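PDB 5HAX: nucleoporin NUP170 from Chaetomium thermophilum, which probably serves as a scaffold nucleoporin in the symmetric core of the nuclear pore, where its N-terminal domain binds the linker nucleoporin NUP53. Local coordinates for residues A10-N14 with L602-K606; I114-A118 with D175-I179; T139-L145 with T165-R171; S305-L309 with F320-T324; L591-L595 with L675-M679. All coordinates share one frame. Numbering follows the deposited sequence.

Interaction 1. Residues A10-N14 with L602-K606; sequences AQVVN and LWKAK
A10-N14 is one alpha-helical turn (N14 N to A10 O 3.0 Å) within helix 5-20; L602-K606 is a loop following helix 586-599. L602 opens a type I beta turn, closed by the 2.8 Å bond from A605 N to L602 O; its side chain packs on helices 622-640 and 663-694. W603, chi1 t and chi2 -107°, aims CA-to-CB at the helix; its CA lies 8.5 Å from the CA of N14. V13 CG1 sits over the six-membered ring, 3.6 Å from the centroid and 14° off the normal, a CH-pi contact, while A10 CB meets CZ2 of W603 near the ring plane at 3.6 Å. Also near that plane, W603 NE1 donates to N14 OD1 at 2.5 Å, with N14 chi1 m. K604 runs alongside, its CE 3.3 Å from N14 OD1, and its NZ makes a salt bridge with E718, which also accepts from N14 ND2. The indole thus joins the N-terminal helix to the C-terminal helical region through an apolar face and a satisfied N-H.

Interaction 2. Residues I114-A118 with D175-I179; sequences ITAVA and DVSFI
I179 (chi1 m, chi2 t) lies against two alanines of strand 114-120: its CD1 is 3.7 Å from A116 CB, and its CB is 3.7 Å from A118 CB. The segments run nearly in the same direction, 13° apart from end to end, with A116 CA 5.0 Å from S177 CA and A118 CA 6.0 Å from I179 CA. Both segments are extended but kinked by classic beta bulges: T115 and A116 (T115 phi/psi -115/-15) both face A138, and S177 and F178 (S177 -121/-7) both face G190. Each bulge therefore belongs to a different antiparallel sheet, and the contact joins the first strands of two successive four-stranded sheets, consistent with neighbouring blades of a beta-propeller. At the T115 end the contact is polar. With chi1 p, T115 OG1 donates to V176 O at 2.8 Å and accepts from water 1 at 2.6 Å; that water accepts from V176 N at 3.0 Å. Water 2 donates to T115 O and to S177 OG, both at 2.8 Å, and S177 OG in turn donates to D175 OD2 at 2.8 Å. Without any direct backbone-to-backbone hydrogen bond between the segments, the seam is made by one direct hydroxyl bond, two bridging waters and the packing of I179 on two alanines.

Interaction 3. Residues T139-L145 with T165-R171; sequences TTSEIIL and TRMSVHR
Strand segments 142-145 and 168-170 run antiparallel, at 175° with axes 4.8 Å apart. I143 and V169 form the hydrogen-bonded pair: I143 N gives to V169 O at 3.0 Å, V169 N to I143 O at 3.3 Å. E142-H170 and I144-S168 are non-hydrogen-bonded pairs, CA-CA 4.2 and 4.7 Å. The ladder extends through R171 N to S141 O (2.9 Å, 177°) and L145 N to M167 O (3.3 Å). T165 OG1, chi1 p, donates to L145 O at 2.7 Å while accepting from M167 N at 3.0 Å, an ST turn. T139 OG1 likewise accepts from S141 N (3.1 Å) and E142 N (3.0 Å). Water 1 links T139 O with R171 NH1, both 3.0 Å away; T140 O lies over the R171 guanidinium, 3.4 Å from CZ. Outside the pair, R171 NH2 salt-bridges a phosphate, probably from the crystallisation liquor, and R166 an acidic side chain of the NUP53 chain. I143 and V169 share a face packed on strand 213-217. This is the outer hairpin of a four-stranded antiparallel sheet, as in a beta-propeller blade.

Interaction 4. Residues S305-L309 with F320-T324; sequences SKLHL and FLSAT
This is a bulged antiparallel beta-hairpin contact between strands 307-313 and 318-324, buried within a five-stranded sheet of the beta-propeller domain. The strand axes approach to 4.4 Å at 112°, far from straight antiparallel, and the register slips by one: L307 pairs with S322 (non-hydrogen-bonded, CA-CA 4.1 Å), yet L309 pairs with L321 (hydrogen-bonded, 5.3 Å). H308 and L309 both face L321, a classic beta bulge, made by H308 with phi/psi -96/-26 before the extended L309 at -156/140. L321 O consequently receives H308 N at 2.8 Å and, weakly, L309 N at 3.3 Å; L321 N returns a bond to L309 O, 2.9 Å and 176°. K306 O accepts H308 ND1 at 2.6 Å and, weakly, A323 N at 3.3 Å. Holding chi1 at -80° and chi2 at 54°, H308 places its imidazole over A323, whose CB is 3.6 Å from the ring centroid and 7° off the normal, a CH-pi contact. L307 CD2 packs on F320 CB at 4.0 Å. Beyond the pair, D27 accepts from K306 N and L307 N. The shared L321 O keeps both bulge amides bonded, one weakly, and ND1 of H308 must carry a proton to serve K306 O as donor.

Interaction 5. Residues L591-L595 with L675-M679; sequences LALYL and LQKLM
L591, with chi1 t and chi2 p, directs its CA-to-CB bond at the partner helix and meets two residues one helical turn apart: its CD2 is 3.8 Å from L675 CD1, and its CD1 is 3.8 Å from M679 CE. M679 makes this reach with chi1 m, chi2 t and chi3 -137°. A592, next along, is small enough for L675 CD1 to come within 4.2 Å of its CB and 4.1 Å of its N; the CA atoms of A592 and L675 are 7.2 Å apart. L675 adopts chi1 m and chi2 t. Both segments are regular alpha-helix, with L595 N bonded to L591 O at 3.0 Å and M679 N to L675 O at 2.9 Å. Their short axes run almost parallel, at a signed angle of 18°, and come no nearer than 11.4 Å, so long side chains span the gap. The pair belongs to the helical region after the propeller, where helices 586-599 and 663-694 pack side by side; helix 522-533 adds L530 against L591, and helix 5-20 contributes V12 against A592 and V13 against L678. L593 and Y594 turn to other neighbours, the Y594 ring standing edge-to-face with F467. L595, again t,p, closes the contact: its CD2 approaches M679 CG at 3.7 Å and, less closely, L678 CD2 at 4.4 Å.

How the interactions relate
From the N terminus, A10-N14 opens interaction 1, whose loop closes 588 residues later at L602-K606 and encloses interactions 2, 3 and 4. Interaction 2 opens at I114 and closes at D175-I179; interaction 3 is nested inside it, and the two touch, T115 CG2 lying 3.7 Å from T140 CG2, and share water 1 at one sheet. Interaction 4 follows in series, its centre about 28 Å from that of interaction 2, closing a short hairpin elsewhere in the propeller. Interaction 5 opens at L591, before interaction 1 closes, and closes beyond it at L675-M679, so these two cross; with V12 CG1 3.6 Å from A592 CB, they tie the N-terminal helix into the helical region. The centres of interactions 1 and 2 lie about 48 Å apart.

Interaction 1. Residues A10-N14 with L602-K606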
# COMPACT_ATOMS: atom_id res chain seq x y z
N ALA A 10 2.48 -29.35 -7.87
CA ALA A 10 3.49 -28.31 -7.74
C ALA A 10 3.73 -27.61 -9.07
O ALA A 10 4.01 -26.41 -9.10
CB ALA A 10 4.80 -28.90 -7.21
N GLN A 11 3.61 -28.34 -10.18
CA GLN A 11 3.73 -27.73 -11.50
C GLN A 11 2.62 -26.71 -11.72
O GLN A 11 2.85 -25.64 -12.29
CB GLN A 11 3.68 -28.81 -12.58
CG GLN A 11 4.77 -28.70 -13.62
CD GLN A 11 4.67 -29.79 -14.68
OE1 GLN A 11 4.31 -30.93 -14.38
NE2 GLN A 11 4.97 -29.43 -15.92
N VAL A 12 1.40 -27.03 -11.27
CA VAL A 12 0.28 -26.09 -11.40
C VAL A 12 0.54 -24.85 -10.55
O VAL A 12 0.23 -23.72 -10.97
CB VAL A 12 -1.04 -26.78 -11.00
CG1 VAL A 12 -2.20 -25.80 -11.05
CG2 VAL A 12 -1.30 -27.98 -11.89
N VAL A 13 1.09 -25.03 -9.35
CA VAL A 13 1.38 -23.89 -8.48
C VAL A 13 2.39 -22.96 -9.14
O VAL A 13 2.20 -21.74 -9.19
CB VAL A 13 1.87 -24.38 -7.11
CG1 VAL A 13 2.37 -23.22 -6.26
CG2 VAL A 13 0.77 -25.14 -6.38
N ASN A 14 3.49 -23.53 -9.64
CA ASN A 14 4.53 -22.72 -10.26
C ASN A 14 3.98 -21.92 -11.43
O ASN A 14 4.33 -20.74 -11.61
CB ASN A 14 5.68 -23.61 -10.72
CG ASN A 14 6.52 -24.12 -9.57
OD1 ASN A 14 6.77 -23.41 -8.60
ND2 ASN A 14 6.98 -25.37 -9.68
N LEU A 602 5.62 -18.39 0.61
CA LEU A 602 6.42 -19.51 1.08
C LEU A 602 7.15 -20.23 -0.06
O LEU A 602 8.35 -20.47 0.04
CB LEU A 602 5.52 -20.52 1.80
CG LEU A 602 5.61 -20.61 3.32
CD1 LEU A 602 5.46 -19.24 3.95
CD2 LEU A 602 4.53 -21.55 3.84
N TRP A 603 6.42 -20.55 -1.12
CA TRP A 603 6.83 -21.52 -2.14
C TRP A 603 8.31 -21.42 -2.51
O TRP A 603 9.08 -22.36 -2.29
CB TRP A 603 5.95 -21.32 -3.37
CG TRP A 603 5.95 -22.48 -4.32
CD1 TRP A 603 6.56 -22.53 -5.54
CD2 TRP A 603 5.31 -23.74 -4.13
NE1 TRP A 603 6.33 -23.75 -6.12
CE2 TRP A 603 5.57 -24.51 -5.28
CE3 TRP A 603 4.54 -24.30 -3.10
CZ2 TRP A 603 5.09 -25.81 -5.43
CZ3 TRP A 603 4.06 -25.59 -3.26
CH2 TRP A 603 4.34 -26.33 -4.41
N LYS A 604 8.72 -20.29 -3.09
CA LYS A 604 10.08 -20.13 -3.59
C LYS A 604 11.06 -19.64 -2.54
O LYS A 604 12.24 -19.48 -2.84
CB LYS A 604 10.08 -19.17 -4.79
CG LYS A 604 9.34 -19.70 -6.01
CD LYS A 604 10.07 -20.88 -6.64
CE LYS A 604 9.33 -21.39 -7.87
NZ LYS A 604 10.08 -22.48 -8.55
N ALA A 605 10.60 -19.41 -1.31
CA ALA A 605 11.48 -18.91 -0.26
C ALA A 605 12.31 -20.04 0.34
O ALA A 605 11.87 -21.19 0.42
CB ALA A 605 10.66 -18.24 0.84
N LYS A 606 13.53 -19.70 0.76
CA LYS A 606 14.34 -20.62 1.53
C LYS A 606 13.71 -20.86 2.89
O LYS A 606 13.09 -19.96 3.48
CB LYS A 606 15.76 -20.06 1.72
CG LYS A 606 16.49 -19.72 0.43
CD LYS A 606 16.78 -20.96 -0.40
CE LYS A 606 17.67 -20.63 -1.59
NZ LYS A 606 17.85 -21.80 -2.50

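Interaction 2. Residues I114-A118 with D175-I179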
# COMPACT_ATOMS: atom_id res chain seq x y z
N ILE A 114 5.06 27.48 16.04
CA ILE A 114 5.35 26.28 15.26
C ILE A 114 4.72 26.42 13.89
O ILE A 114 3.53 26.74 13.77
CB ILE A 114 4.84 25.02 15.98
CG1 ILE A 114 5.65 24.78 17.26
CG2 ILE A 114 4.92 23.80 15.07
CD1 ILE A 114 5.03 23.76 18.19
N THR A 115 5.50 26.16 12.84
CA THR A 115 5.04 26.28 11.46
C THR A 115 5.00 24.95 10.72
O THR A 115 4.36 24.88 9.66
CB THR A 115 5.93 27.26 10.69
OG1 THR A 115 7.30 26.85 10.78
CG2 THR A 115 5.78 28.68 11.24
N ALA A 116 5.65 23.91 11.23
CA ALA A 116 5.63 22.61 10.59
C ALA A 116 6.08 21.56 11.59
O ALA A 116 6.90 21.83 12.47
CB ALA A 116 6.52 22.57 9.34
N VAL A 117 5.53 20.35 11.44
CA VAL A 117 5.87 19.20 12.27
C VAL A 117 5.86 17.96 11.39
O VAL A 117 5.00 17.82 10.52
CB VAL A 117 4.89 19.04 13.46
CG1 VAL A 117 5.25 17.82 14.29
CG2 VAL A 117 4.88 20.30 14.32
N ALA A 118 6.80 17.05 11.63
CA ALA A 118 6.87 15.82 10.85
C ALA A 118 7.55 14.72 11.66
O ALA A 118 8.33 14.98 12.57
CB ALA A 118 7.62 16.04 9.53
N ASP A 175 10.89 30.62 5.55
CA ASP A 175 9.83 29.88 6.22
C ASP A 175 9.97 28.38 5.99
O ASP A 175 10.44 27.94 4.93
CB ASP A 175 8.47 30.37 5.73
CG ASP A 175 7.34 29.43 6.11
OD1 ASP A 175 6.83 29.53 7.24
OD2 ASP A 175 6.94 28.60 5.26
N VAL A 176 9.56 27.60 6.98
CA VAL A 176 9.52 26.14 6.89
C VAL A 176 8.08 25.70 7.10
O VAL A 176 7.55 25.80 8.22
CB VAL A 176 10.45 25.47 7.91
CG1 VAL A 176 10.31 23.95 7.85
CG2 VAL A 176 11.90 25.87 7.68
N SER A 177 7.44 25.22 6.03
CA SER A 177 6.09 24.68 6.08
C SER A 177 6.00 23.23 5.63
O SER A 177 4.93 22.63 5.76
CB SER A 177 5.14 25.52 5.21
OG SER A 177 4.91 26.80 5.77
N PHE A 178 7.08 22.66 5.11
CA PHE A 178 7.08 21.30 4.59
C PHE A 178 8.35 20.60 5.04
O PHE A 178 9.46 21.12 4.84
CB PHE A 178 6.98 21.30 3.06
CG PHE A 178 5.90 22.20 2.53
CD1 PHE A 178 4.56 21.84 2.65
CD2 PHE A 178 6.21 23.40 1.92
CE1 PHE A 178 3.56 22.67 2.17
CE2 PHE A 178 5.22 24.23 1.43
CZ PHE A 178 3.89 23.87 1.56
N ILE A 179 8.20 19.43 5.66
CA ILE A 179 9.31 18.61 6.11
C ILE A 179 9.06 17.19 5.61
O ILE A 179 7.96 16.65 5.79
CB ILE A 179 9.44 18.61 7.65
CG1 ILE A 179 9.48 20.04 8.20
CG2 ILE A 179 10.68 17.82 8.07
CD1 ILE A 179 9.31 20.11 9.70
O HOH W 1 9.18 28.40 9.86
O HOH W 2 3.22 26.74 7.98

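Interaction 3. Residues T139-L145 with T165-R171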
# COMPACT_ATOMS: atom_id res chain seq x y z
N THR A 139 9.85 26.00 13.91
CA THR A 139 9.24 27.25 14.34
C THR A 139 9.74 28.39 13.45
O THR A 139 10.53 28.18 12.53
CB THR A 139 9.56 27.55 15.81
OG1 THR A 139 10.93 27.95 15.94
CG2 THR A 139 9.29 26.33 16.69
N THR A 140 9.27 29.60 13.75
CA THR A 140 9.73 30.77 13.02
C THR A 140 11.16 31.16 13.37
O THR A 140 11.72 32.04 12.72
CB THR A 140 8.80 31.96 13.28
OG1 THR A 140 8.72 32.21 14.69
CG2 THR A 140 7.41 31.70 12.74
N SER A 141 11.76 30.50 14.36
CA SER A 141 13.10 30.82 14.83
C SER A 141 14.09 29.67 14.69
O SER A 141 15.29 29.93 14.55
CB SER A 141 13.06 31.27 16.30
OG SER A 141 14.34 31.68 16.74
N GLU A 142 13.64 28.42 14.72
CA GLU A 142 14.56 27.29 14.72
C GLU A 142 13.82 26.02 14.34
O GLU A 142 12.59 25.97 14.32
CB GLU A 142 15.22 27.13 16.10
CG GLU A 142 14.22 26.90 17.22
CD GLU A 142 14.85 27.00 18.60
OE1 GLU A 142 14.09 27.05 19.59
OE2 GLU A 142 16.09 27.01 18.69
N ILE A 143 14.60 24.98 14.04
CA ILE A 143 14.10 23.62 13.86
C ILE A 143 14.67 22.77 14.99
O ILE A 143 15.85 22.87 15.33
CB ILE A 143 14.49 23.02 12.50
CG1 ILE A 143 13.91 23.85 11.35
CG2 ILE A 143 13.99 21.58 12.39
CD1 ILE A 143 14.79 25.00 10.91
N ILE A 144 13.82 21.91 15.56
CA ILE A 144 14.15 21.13 16.75
C ILE A 144 13.94 19.65 16.43
O ILE A 144 12.90 19.28 15.86
CB ILE A 144 13.28 21.55 17.95
CG1 ILE A 144 13.44 23.06 18.21
CG2 ILE A 144 13.66 20.76 19.19
CD1 ILE A 144 12.35 23.64 19.08
N LEU A 145 14.92 18.83 16.79
CA LEU A 145 14.83 17.38 16.63
C LEU A 145 14.58 16.73 17.99
O LEU A 145 15.27 17.06 18.96
CB LEU A 145 16.11 16.82 16.01
CG LEU A 145 16.57 17.42 14.69
CD1 LEU A 145 17.84 16.72 14.22
CD2 LEU A 145 15.48 17.34 13.63
N THR A 165 17.54 15.77 22.62
CA THR A 165 18.69 15.46 21.77
C THR A 165 19.77 16.52 21.78
O THR A 165 20.89 16.22 21.34
CB THR A 165 18.24 15.25 20.31
OG1 THR A 165 17.78 16.50 19.77
CG2 THR A 165 17.13 14.22 20.23
N ARG A 166 19.51 17.74 22.25
CA ARG A 166 20.42 18.88 22.12
C ARG A 166 20.69 19.24 20.66
O ARG A 166 21.60 20.02 20.38
CB ARG A 166 21.75 18.63 22.84
CG ARG A 166 21.62 18.19 24.29
CD ARG A 166 22.99 18.01 24.92
NE ARG A 166 22.96 17.18 26.12
CZ ARG A 166 24.03 16.58 26.65
NH1 ARG A 166 25.22 16.71 26.08
NH2 ARG A 166 23.90 15.85 27.75
N MET A 167 19.91 18.68 19.73
CA MET A 167 20.10 18.92 18.30
C MET A 167 19.09 19.97 17.84
O MET A 167 17.88 19.74 17.89
CB MET A 167 19.92 17.62 17.51
CG MET A 167 20.96 16.56 17.82
SD MET A 167 20.61 14.99 16.99
CE MET A 167 22.02 14.02 17.50
N SER A 168 19.60 21.11 17.38
CA SER A 168 18.75 22.18 16.87
C SER A 168 19.62 23.16 16.09
O SER A 168 20.83 23.24 16.29
CB SER A 168 18.01 22.90 18.00
OG SER A 168 18.91 23.68 18.77
N VAL A 169 18.97 23.90 15.19
CA VAL A 169 19.64 24.90 14.37
C VAL A 169 18.70 26.08 14.17
O VAL A 169 17.48 25.92 14.08
CB VAL A 169 20.08 24.33 13.00
CG1 VAL A 169 21.35 23.51 13.14
CG2 VAL A 169 18.96 23.52 12.36
N HIS A 170 19.29 27.27 14.10
CA HIS A 170 18.51 28.46 13.79
C HIS A 170 17.95 28.36 12.38
O HIS A 170 18.62 27.91 11.45
CB HIS A 170 19.38 29.71 13.94
CG HIS A 170 19.86 29.94 15.33
ND1 HIS A 170 21.14 30.37 15.63
CD2 HIS A 170 19.23 29.80 16.52
CE1 HIS A 170 21.27 30.49 16.94
NE2 HIS A 170 20.13 30.15 17.50
N ARG A 171 16.68 28.76 12.23
CA ARG A 171 15.99 28.60 10.96
C ARG A 171 16.62 29.46 9.87
O ARG A 171 17.03 28.96 8.82
CB ARG A 171 14.51 28.95 11.11
CG ARG A 171 13.67 28.58 9.90
CD ARG A 171 12.36 29.33 9.88
NE ARG A 171 12.53 30.74 9.53
CZ ARG A 171 11.53 31.59 9.33
NH1 ARG A 171 10.27 31.18 9.46
NH2 ARG A 171 11.78 32.85 9.01
O HOH W 1 9.18 28.40 9.86
O HOH W 3 15.91 18.46 21.89

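Interaction 4. Residues S305-L309 with F320-T324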
# COMPACT_ATOMS: atom_id res chain seq x y z
N SER A 305 8.41 1.68 -14.39
CA SER A 305 9.74 2.10 -14.81
C SER A 305 9.73 3.53 -15.34
O SER A 305 10.55 4.36 -14.92
CB SER A 305 10.28 1.15 -15.88
OG SER A 305 11.48 1.63 -16.44
N LYS A 306 8.82 3.83 -16.27
CA LYS A 306 8.81 5.12 -16.95
C LYS A 306 8.05 6.19 -16.18
O LYS A 306 8.59 7.26 -15.91
CB LYS A 306 8.21 4.94 -18.35
CG LYS A 306 9.05 4.07 -19.27
CD LYS A 306 8.29 3.69 -20.53
CE LYS A 306 9.10 2.73 -21.39
NZ LYS A 306 8.30 2.17 -22.52
N LEU A 307 6.79 5.92 -15.81
CA LEU A 307 5.97 6.91 -15.12
C LEU A 307 6.52 7.15 -13.72
O LEU A 307 6.46 6.25 -12.86
CB LEU A 307 4.52 6.47 -15.08
CG LEU A 307 3.81 6.41 -16.44
CD1 LEU A 307 2.41 5.84 -16.29
CD2 LEU A 307 3.76 7.79 -17.09
N HIS A 308 7.03 8.35 -13.48
CA HIS A 308 7.65 8.73 -12.21
C HIS A 308 6.71 9.45 -11.26
O HIS A 308 6.93 9.40 -10.04
CB HIS A 308 8.85 9.64 -12.46
CG HIS A 308 10.10 8.92 -12.86
ND1 HIS A 308 10.15 8.05 -13.92
CD2 HIS A 308 11.36 8.97 -12.35
CE1 HIS A 308 11.38 7.58 -14.05
NE2 HIS A 308 12.13 8.13 -13.11
N LEU A 309 5.67 10.12 -11.76
CA LEU A 309 5.00 11.14 -10.97
C LEU A 309 3.58 11.34 -11.46
O LEU A 309 3.33 11.34 -12.67
CB LEU A 309 5.78 12.46 -11.06
CG LEU A 309 5.42 13.58 -10.09
CD1 LEU A 309 5.80 13.19 -8.67
CD2 LEU A 309 6.12 14.86 -10.51
N PHE A 320 0.04 12.12 -15.58
CA PHE A 320 1.07 11.12 -15.32
C PHE A 320 2.30 11.43 -16.17
O PHE A 320 2.22 11.42 -17.40
CB PHE A 320 0.54 9.72 -15.61
CG PHE A 320 -0.47 9.25 -14.60
CD1 PHE A 320 -0.07 8.51 -13.50
CD2 PHE A 320 -1.81 9.56 -14.75
CE1 PHE A 320 -1.00 8.08 -12.57
CE2 PHE A 320 -2.74 9.14 -13.82
CZ PHE A 320 -2.33 8.39 -12.73
N LEU A 321 3.42 11.70 -15.50
CA LEU A 321 4.64 12.15 -16.16
C LEU A 321 5.71 11.07 -16.09
O LEU A 321 5.94 10.47 -15.04
CB LEU A 321 5.18 13.43 -15.53
CG LEU A 321 4.23 14.63 -15.61
CD1 LEU A 321 3.58 14.85 -14.25
CD2 LEU A 321 4.97 15.87 -16.07
N SER A 322 6.36 10.85 -17.22
CA SER A 322 7.55 10.03 -17.29
C SER A 322 8.79 10.89 -17.06
O SER A 322 8.75 12.11 -17.15
CB SER A 322 7.66 9.33 -18.64
OG SER A 322 7.85 10.28 -19.68
N ALA A 323 9.90 10.22 -16.76
CA ALA A 323 11.20 10.86 -16.69
C ALA A 323 12.23 9.88 -17.23
O ALA A 323 12.10 8.67 -17.03
CB ALA A 323 11.56 11.28 -15.26
N THR A 324 13.23 10.40 -17.93
CA THR A 324 14.22 9.56 -18.59
C THR A 324 15.60 10.21 -18.47
O THR A 324 15.72 11.43 -18.50
CB THR A 324 13.88 9.34 -20.06
OG1 THR A 324 13.71 10.61 -20.71
CG2 THR A 324 12.60 8.53 -20.20

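Interaction 5. Residues L591-L595 with L675-M679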
# COMPACT_ATOMS: atom_id res chain seq x y z
N LEU A 591 -9.55 -23.71 -7.35
CA LEU A 591 -8.91 -24.33 -6.21
C LEU A 591 -7.40 -24.16 -6.27
O LEU A 591 -6.75 -23.87 -5.26
CB LEU A 591 -9.27 -25.82 -6.14
CG LEU A 591 -8.60 -26.62 -5.02
CD1 LEU A 591 -9.00 -26.08 -3.65
CD2 LEU A 591 -8.95 -28.10 -5.15
N ALA A 592 -6.82 -24.33 -7.46
CA ALA A 592 -5.38 -24.12 -7.63
C ALA A 592 -5.01 -22.66 -7.40
O ALA A 592 -3.97 -22.37 -6.80
CB ALA A 592 -4.96 -24.56 -9.03
N LEU A 593 -5.84 -21.73 -7.88
CA LEU A 593 -5.55 -20.31 -7.71
C LEU A 593 -5.58 -19.93 -6.23
O LEU A 593 -4.66 -19.29 -5.72
CB LEU A 593 -6.55 -19.48 -8.51
CG LEU A 593 -6.30 -17.97 -8.58
CD1 LEU A 593 -4.94 -17.66 -9.19
CD2 LEU A 593 -7.41 -17.30 -9.37
N TYR A 594 -6.64 -20.33 -5.53
CA TYR A 594 -6.75 -20.04 -4.10
C TYR A 594 -5.58 -20.63 -3.33
O TYR A 594 -4.93 -19.93 -2.54
CB TYR A 594 -8.08 -20.56 -3.57
CG TYR A 594 -8.32 -20.26 -2.11
CD1 TYR A 594 -8.14 -18.97 -1.61
CD2 TYR A 594 -8.74 -21.25 -1.23
CE1 TYR A 594 -8.36 -18.68 -0.28
CE2 TYR A 594 -8.96 -20.97 0.11
CZ TYR A 594 -8.77 -19.68 0.58
OH TYR A 594 -8.99 -19.40 1.91
N LEU A 595 -5.30 -21.92 -3.54
CA LEU A 595 -4.22 -22.57 -2.81
C LEU A 595 -2.88 -21.89 -3.07
O LEU A 595 -2.10 -21.68 -2.13
CB LEU A 595 -4.14 -24.05 -3.19
CG LEU A 595 -2.97 -24.83 -2.60
CD1 LEU A 595 -3.01 -24.79 -1.08
CD2 LEU A 595 -2.97 -26.27 -3.11
N LEU A 675 -3.95 -32.02 -6.12
CA LEU A 675 -3.97 -30.79 -5.33
C LEU A 675 -4.20 -31.09 -3.85
O LEU A 675 -3.55 -30.50 -2.98
CB LEU A 675 -5.06 -29.85 -5.84
CG LEU A 675 -4.81 -29.16 -7.19
CD1 LEU A 675 -6.02 -28.33 -7.58
CD2 LEU A 675 -3.56 -28.30 -7.14
N GLN A 676 -5.11 -32.02 -3.55
CA GLN A 676 -5.38 -32.36 -2.15
C GLN A 676 -4.19 -33.04 -1.51
O GLN A 676 -3.93 -32.85 -0.31
CB GLN A 676 -6.62 -33.24 -2.07
CG GLN A 676 -7.91 -32.50 -2.40
CD GLN A 676 -9.14 -33.39 -2.31
OE1 GLN A 676 -9.83 -33.41 -1.29
NE2 GLN A 676 -9.42 -34.13 -3.38
N LYS A 677 -3.44 -33.84 -2.27
CA LYS A 677 -2.22 -34.43 -1.73
C LYS A 677 -1.15 -33.38 -1.48
O LYS A 677 -0.34 -33.52 -0.55
CB LYS A 677 -1.69 -35.51 -2.68
CG LYS A 677 -2.35 -36.87 -2.51
CD LYS A 677 -1.91 -37.53 -1.21
CE LYS A 677 -2.64 -38.84 -0.97
NZ LYS A 677 -2.27 -39.44 0.34
N LEU A 678 -1.12 -32.32 -2.30
CA LEU A 678 -0.18 -31.23 -2.05
C LEU A 678 -0.57 -30.46 -0.80
O LEU A 678 0.29 -30.02 -0.04
CB LEU A 678 -0.12 -30.31 -3.27
CG LEU A 678 0.83 -29.11 -3.17
CD1 LEU A 678 2.26 -29.57 -2.93
CD2 LEU A 678 0.74 -28.27 -4.43
N MET A 679 -1.88 -30.30 -0.56
CA MET A 679 -2.34 -29.57 0.62
C MET A 679 -1.88 -30.26 1.90
O MET A 679 -1.33 -29.62 2.80
CB MET A 679 -3.86 -29.44 0.59
CG MET A 679 -4.39 -28.51 -0.48
SD MET A 679 -6.19 -28.45 -0.49
CE MET A 679 -6.51 -28.52 -2.25